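Local atomic coordinates of glutathione S-transferase, N-terminal domain protein (Pseudomonas putida, PDB entry 4NAX), a protein that binds one oxidized glutathione disulfide per subunit and is probably a transferase of the glutathione S-transferase superfamily. Residues I36-E40 against Y178-I183. Residue numbers count along the deposited sequence, not the author numbering.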
loop_
_atom_site.group_PDB
_atom_site.type_symbol
_atom_site.label_atom_id
_atom_site.label_comp_id
_atom_site.label_asym_id
_atom_site.label_seq_id
_atom_site.Cartn_x
_atom_site.Cartn_y
_atom_site.Cartn_z
ATOM N N ILE A 36 -2.842 -17.055 -4.665
ATOM C CA ILE A 36 -2.156 -17.152 -5.939
ATOM C C ILE A 36 -0.645 -17.245 -5.716
ATOM O O ILE A 36 0.036 -18.088 -6.309
ATOM C CB ILE A 36 -2.505 -15.982 -6.877
ATOM C CG1 ILE A 36 -3.949 -16.101 -7.343
ATOM C CG2 ILE A 36 -1.560 -15.973 -8.074
ATOM C CD1 ILE A 36 -4.467 -14.877 -8.049
ATOM N N MET A 37 -0.099 -16.369 -4.874
ATOM C CA MET A 37 1.321 -16.388 -4.616
ATOM C C MET A 37 1.787 -17.755 -4.093
ATOM O O MET A 37 2.785 -18.289 -4.562
ATOM C CB MET A 37 1.664 -15.290 -3.606
ATOM C CG MET A 37 3.128 -15.221 -3.228
ATOM S SD MET A 37 4.171 -14.792 -4.632
ATOM C CE MET A 37 5.718 -14.563 -3.765
ATOM N N LEU A 38 1.065 -18.297 -3.116
ATOM C CA LEU A 38 1.424 -19.577 -2.534
ATOM C C LEU A 38 1.367 -20.693 -3.576
ATOM O O LEU A 38 2.257 -21.565 -3.622
ATOM C CB LEU A 38 0.514 -19.887 -1.355
ATOM C CG LEU A 38 0.785 -18.996 -0.132
ATOM C CD1 LEU A 38 -0.405 -19.002 0.809
ATOM C CD2 LEU A 38 2.052 -19.435 0.578
ATOM N N GLU A 39 0.340 -20.652 -4.425
ATOM C CA GLU A 39 0.244 -21.627 -5.518
ATOM C C GLU A 39 1.402 -21.496 -6.501
ATOM O O GLU A 39 1.916 -22.496 -7.004
ATOM C CB GLU A 39 -1.102 -21.496 -6.252
ATOM C CG GLU A 39 -2.317 -21.851 -5.411
ATOM C CD GLU A 39 -2.435 -23.329 -5.104
ATOM O OE1 GLU A 39 -2.071 -24.158 -5.961
ATOM O OE2 GLU A 39 -2.922 -23.665 -4.004
ATOM N N GLU A 40 1.787 -20.267 -6.833
ATOM C CA GLU A 40 2.883 -20.028 -7.792
ATOM C C GLU A 40 4.223 -20.563 -7.275
ATOM O O GLU A 40 4.991 -21.120 -8.046
ATOM C CB GLU A 40 3.060 -18.535 -8.080
ATOM C CG GLU A 40 1.939 -17.895 -8.883
ATOM C CD GLU A 40 1.966 -18.178 -10.390
ATOM O OE1 GLU A 40 2.699 -19.078 -10.892
ATOM O OE2 GLU A 40 1.182 -17.517 -11.110
ATOM N N TYR A 178 7.725 -11.694 -14.484
ATOM C CA TYR A 178 6.505 -11.882 -13.712
ATOM C C TYR A 178 6.837 -11.784 -12.230
ATOM O O TYR A 178 7.831 -12.341 -11.761
ATOM C CB TYR A 178 5.909 -13.248 -14.038
ATOM C CG TYR A 178 4.645 -13.632 -13.282
ATOM C CD1 TYR A 178 3.488 -12.887 -13.397
ATOM C CD2 TYR A 178 4.612 -14.779 -12.497
ATOM C CE1 TYR A 178 2.317 -13.270 -12.759
ATOM C CE2 TYR A 178 3.460 -15.173 -11.853
ATOM C CZ TYR A 178 2.305 -14.416 -11.977
ATOM O OH TYR A 178 1.129 -14.806 -11.361
ATOM N N SER A 179 6.023 -11.051 -11.480
ATOM C CA SER A 179 6.383 -10.736 -10.100
ATOM C C SER A 179 5.167 -10.537 -9.225
ATOM O O SER A 179 4.012 -10.524 -9.684
ATOM C CB SER A 179 7.196 -9.438 -10.066
ATOM O OG SER A 179 6.355 -8.292 -10.235
ATOM N N ILE A 180 5.453 -10.334 -7.938
ATOM C CA ILE A 180 4.420 -9.965 -6.983
ATOM C C ILE A 180 3.644 -8.705 -7.368
ATOM O O ILE A 180 2.505 -8.536 -6.906
ATOM C CB ILE A 180 4.972 -9.841 -5.541
ATOM C CG1 ILE A 180 6.080 -8.792 -5.412
ATOM C CG2 ILE A 180 5.401 -11.213 -5.045
ATOM C CD1 ILE A 180 6.568 -8.613 -3.980
ATOM N N ALA A 181 4.225 -7.801 -8.165
ATOM C CA ALA A 181 3.446 -6.635 -8.617
ATOM C C ALA A 181 2.279 -7.071 -9.510
ATOM O O ALA A 181 1.181 -6.512 -9.423
ATOM C CB ALA A 181 4.324 -5.622 -9.343
ATOM N N ASP A 182 2.511 -8.028 -10.405
ATOM C CA ASP A 182 1.432 -8.546 -11.251
ATOM C C ASP A 182 0.370 -9.245 -10.420
ATOM O O ASP A 182 -0.829 -9.069 -10.636
ATOM C CB ASP A 182 1.970 -9.488 -12.310
ATOM C CG ASP A 182 3.104 -8.869 -13.092
ATOM O OD1 ASP A 182 2.868 -7.875 -13.802
ATOM O OD2 ASP A 182 4.234 -9.361 -12.981
ATOM N N ILE A 183 0.833 -10.051 -9.471
ATOM C CA ILE A 183 -0.074 -10.792 -8.604
ATOM C C ILE A 183 -0.942 -9.833 -7.775
ATOM O O ILE A 183 -2.118 -10.107 -7.520
ATOM C CB ILE A 183 0.713 -11.789 -7.732
ATOM C CG1 ILE A 183 1.319 -12.872 -8.646
ATOM C CG2 ILE A 183 -0.175 -12.415 -6.662
ATOM C CD1 ILE A 183 2.333 -13.755 -7.956
#
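A tyrosine hydroxyl donating to a carboxylate, Tyr178 OH to Glu40 OE2 at 2.7 Å, is the one hydrogen bond between these two segments, at the border of an apolar contact that joins the two domains of the glutathione transferase fold. Residues 36-40 belong to helix 31-41 of the thioredoxin-like N-terminal domain; residues 178-183 form the turn and first residues of helix 180-193 in the all-helical C-terminal domain. Glu40 OE2 meets the tyrosine at the ring edge, near the ring plane, and also forms a salt bridge with Arg220, whose cation lies against the Tyr178 ring in a cation-pi contact. Carboxylate, phenol and guanidinium are thus joined in one small polar cluster.

Beside it, Ile183 makes the largest apolar contribution: its CD1 lies 3.9 Å from Met37 SD and 4.3 Å from Glu40 CG, while its CG2 is 4.1 Å from Ile36 CG2. The thioether of Met37, bent at chi2 (64°, p), carries its methyl past Ile183, placing CE 3.6 Å from Ile180 CG2. The helices come close here, with Met37 CA and Ile183 CA 7.0 Å apart. Leu94, Leu97 and Ala98 of helix 90-101 also pack on Met37, and Thr115 and Leu119 of helix 109-137 on Ile180, so the junction continues into both domains. Ile183 lies about 11 Å, side chain to ligand, from a bound glutathione disulfide.

A capping box, the N-capping motif known from the C-terminal domain of glutathione transferases, starts the second helix: Ala181 N donates to Ser179 OG at 3.0 Å, and Ser179 N to Asp182 OD2 at 2.9 Å.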